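Local coordinates for nascent polypeptide-associated complex protein (Methanothermobacter marburgensis, PDB 1TR8) that probably contacts nascent polypeptides as they emerge from the ribosome, working as a homodimer that interacts with the ribosome and binds ribosomal RNA, at residues E70-Q75 against E81-A86. Residues are numbered along the deposited sequence; the frame is centred on the assembly and turned at random.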
loop_
_atom_site.group_PDB
_atom_site.type_symbol
_atom_site.label_atom_id
_atom_site.label_comp_id
_atom_site.label_asym_id
_atom_site.label_seq_id
_atom_site.Cartn_x
_atom_site.Cartn_y
_atom_site.Cartn_z
ATOM N N GLU A 70 22.876 4.848 24.638
ATOM C CA GLU A 70 24.001 4.690 25.572
ATOM C C GLU A 70 23.579 4.005 26.866
ATOM O O GLU A 70 24.218 3.057 27.302
ATOM C CB GLU A 70 24.614 6.051 25.905
ATOM C CG GLU A 70 25.513 6.582 24.806
ATOM C CD GLU A 70 25.931 8.024 25.036
ATOM O OE1 GLU A 70 25.893 8.505 26.205
ATOM O OE2 GLU A 70 26.304 8.680 24.033
ATOM N N LEU A 71 22.488 4.479 27.452
ATOM C CA LEU A 71 21.975 3.935 28.719
ATOM C C LEU A 71 21.634 2.448 28.606
ATOM O O LEU A 71 22.023 1.625 29.443
ATOM C CB LEU A 71 20.736 4.717 29.161
ATOM C CG LEU A 71 20.351 4.656 30.642
ATOM C CD1 LEU A 71 19.738 5.968 31.063
ATOM C CD2 LEU A 71 19.386 3.547 30.936
ATOM N N VAL A 72 20.967 2.096 27.515
ATOM C CA VAL A 72 20.590 0.705 27.287
ATOM C C VAL A 72 21.824 -0.188 27.061
ATOM O O VAL A 72 21.892 -1.299 27.568
ATOM C CB VAL A 72 19.615 0.563 26.087
ATOM C CG1 VAL A 72 19.271 -0.900 25.846
ATOM C CG2 VAL A 72 18.355 1.359 26.317
HETATM N N MSE A 73 22.792 0.302 26.301
HETATM C CA MSE A 73 24.021 -0.440 26.057
HETATM C C MSE A 73 24.771 -0.702 27.367
HETATM O O MSE A 73 25.260 -1.805 27.603
HETATM C CB MSE A 73 24.928 0.361 25.121
HETATM C CG MSE A 73 24.400 0.516 23.719
HETATM SE SE MSE A 73 25.620 1.583 22.620
HETATM C CE MSE A 73 25.466 3.198 23.387
ATOM N N ASN A 74 24.916 0.340 28.179
ATOM C CA ASN A 74 25.747 0.270 29.373
ATOM C C ASN A 74 25.082 -0.538 30.484
ATOM O O ASN A 74 25.750 -1.090 31.347
ATOM C CB ASN A 74 26.139 1.680 29.847
ATOM C CG ASN A 74 27.227 2.322 28.960
ATOM O OD1 ASN A 74 27.621 1.774 27.928
ATOM N ND2 ASN A 74 27.720 3.477 29.376
ATOM N N GLN A 75 23.759 -0.599 30.440
ATOM C CA GLN A 75 22.964 -1.293 31.444
ATOM C C GLN A 75 22.764 -2.754 31.080
ATOM O O GLN A 75 22.537 -3.579 31.952
ATOM C CB GLN A 75 21.574 -0.657 31.586
ATOM C CG GLN A 75 21.470 0.430 32.657
ATOM C CD GLN A 75 22.236 0.091 33.927
ATOM O OE1 GLN A 75 21.928 -0.890 34.622
ATOM N NE2 GLN A 75 23.236 0.902 34.231
ATOM N N GLU A 81 23.916 -1.667 17.820
ATOM C CA GLU A 81 22.941 -2.278 16.929
ATOM C C GLU A 81 21.710 -2.854 17.642
ATOM O O GLU A 81 20.574 -2.497 17.336
ATOM C CB GLU A 81 23.648 -3.396 16.147
ATOM C CG GLU A 81 22.750 -4.153 15.197
ATOM C CD GLU A 81 23.495 -5.173 14.361
ATOM O OE1 GLU A 81 24.465 -5.793 14.875
ATOM O OE2 GLU A 81 23.104 -5.341 13.183
ATOM N N ASP A 82 21.929 -3.754 18.589
ATOM C CA ASP A 82 20.815 -4.333 19.344
ATOM C C ASP A 82 20.095 -3.334 20.228
ATOM O O ASP A 82 18.887 -3.414 20.403
ATOM C CB ASP A 82 21.306 -5.492 20.211
ATOM C CG ASP A 82 21.897 -6.608 19.401
ATOM O OD1 ASP A 82 21.610 -6.693 18.184
ATOM O OD2 ASP A 82 22.682 -7.438 19.896
ATOM N N ALA A 83 20.827 -2.421 20.851
ATOM C CA ALA A 83 20.189 -1.433 21.724
ATOM C C ALA A 83 19.269 -0.568 20.882
ATOM O O ALA A 83 18.137 -0.274 21.247
ATOM C CB ALA A 83 21.242 -0.580 22.458
ATOM N N THR A 84 19.752 -0.217 19.700
ATOM C CA THR A 84 19.002 0.653 18.810
ATOM C C THR A 84 17.752 -0.070 18.311
ATOM O O THR A 84 16.641 0.448 18.363
ATOM C CB THR A 84 19.949 1.091 17.670
ATOM O OG1 THR A 84 20.977 1.926 18.222
ATOM C CG2 THR A 84 19.258 1.973 16.673
ATOM N N ARG A 85 17.914 -1.318 17.916
ATOM C CA ARG A 85 16.764 -2.136 17.515
ATOM C C ARG A 85 15.768 -2.397 18.658
ATOM O O ARG A 85 14.567 -2.256 18.502
ATOM C CB ARG A 85 17.243 -3.462 16.928
ATOM C CG ARG A 85 16.092 -4.385 16.519
ATOM C CD ARG A 85 16.533 -5.661 15.780
ATOM N NE ARG A 85 17.725 -6.253 16.388
ATOM C CZ ARG A 85 18.858 -6.511 15.743
ATOM N NH1 ARG A 85 18.981 -6.249 14.452
ATOM N NH2 ARG A 85 19.876 -7.048 16.399
ATOM N N ALA A 86 16.262 -2.709 19.842
ATOM C CA ALA A 86 15.394 -2.824 21.010
ATOM C C ALA A 86 14.504 -1.602 21.230
ATOM O O ALA A 86 13.314 -1.729 21.523
ATOM C CB ALA A 86 16.223 -3.072 22.253
#
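Met73 and Val72 close over the methyl of Ala83 where the first two helices of a UBA domain, a compact three-helix bundle, come together. The helices 66-76 and 80-89 are joined by a short turn, and within segments 70-75 and 81-86 the nearest CA atoms are those of Met73 and Ala83, 5.9 Å apart. Alanine suits this place: its side chain ends at CB, and that one methyl fills the gap where the CA atoms come this near.

The Met73 side chain, a selenomethionine in this crystal, can be followed outward. Its CB stands 4.6 Å from Ala83 CB, just beyond contact. CG does the touching: set anti to the carbonyl carbon (chi1 -67°), it comes to 3.6 Å from Ala83 CB, a purely apolar meeting of methylene and methyl. SE, carried on in an extended line, draws off to 4.9 Å from Ala83 CB. The chain then bends at chi3 (-68°), turning the terminal CE away from the second helix and alongside its own, 3.7 Å from Glu70 CG. A flexible, unbranched chain can thus make its contact midway and lay its end elsewhere; Met73 also touches Arg80, at the start of helix 80-89.

Val72 is stiffer and branches at CB. With CG1 anti to the backbone N, that methyl points to the second helix, and the same buried residue also packs on Leu87, Leu94 and Leu101, which brings in the third helix, 94-100, and Leu101, just beyond it. Thr84, on another side of helix 80-89, turns its OG1 to the carbonyl oxygen of Arg80, a hydrogen bond within its own helix. At the seam itself, Val72 CG1 lies 3.9 Å from Ala83 CB, the methyl that Met73 CG also touches.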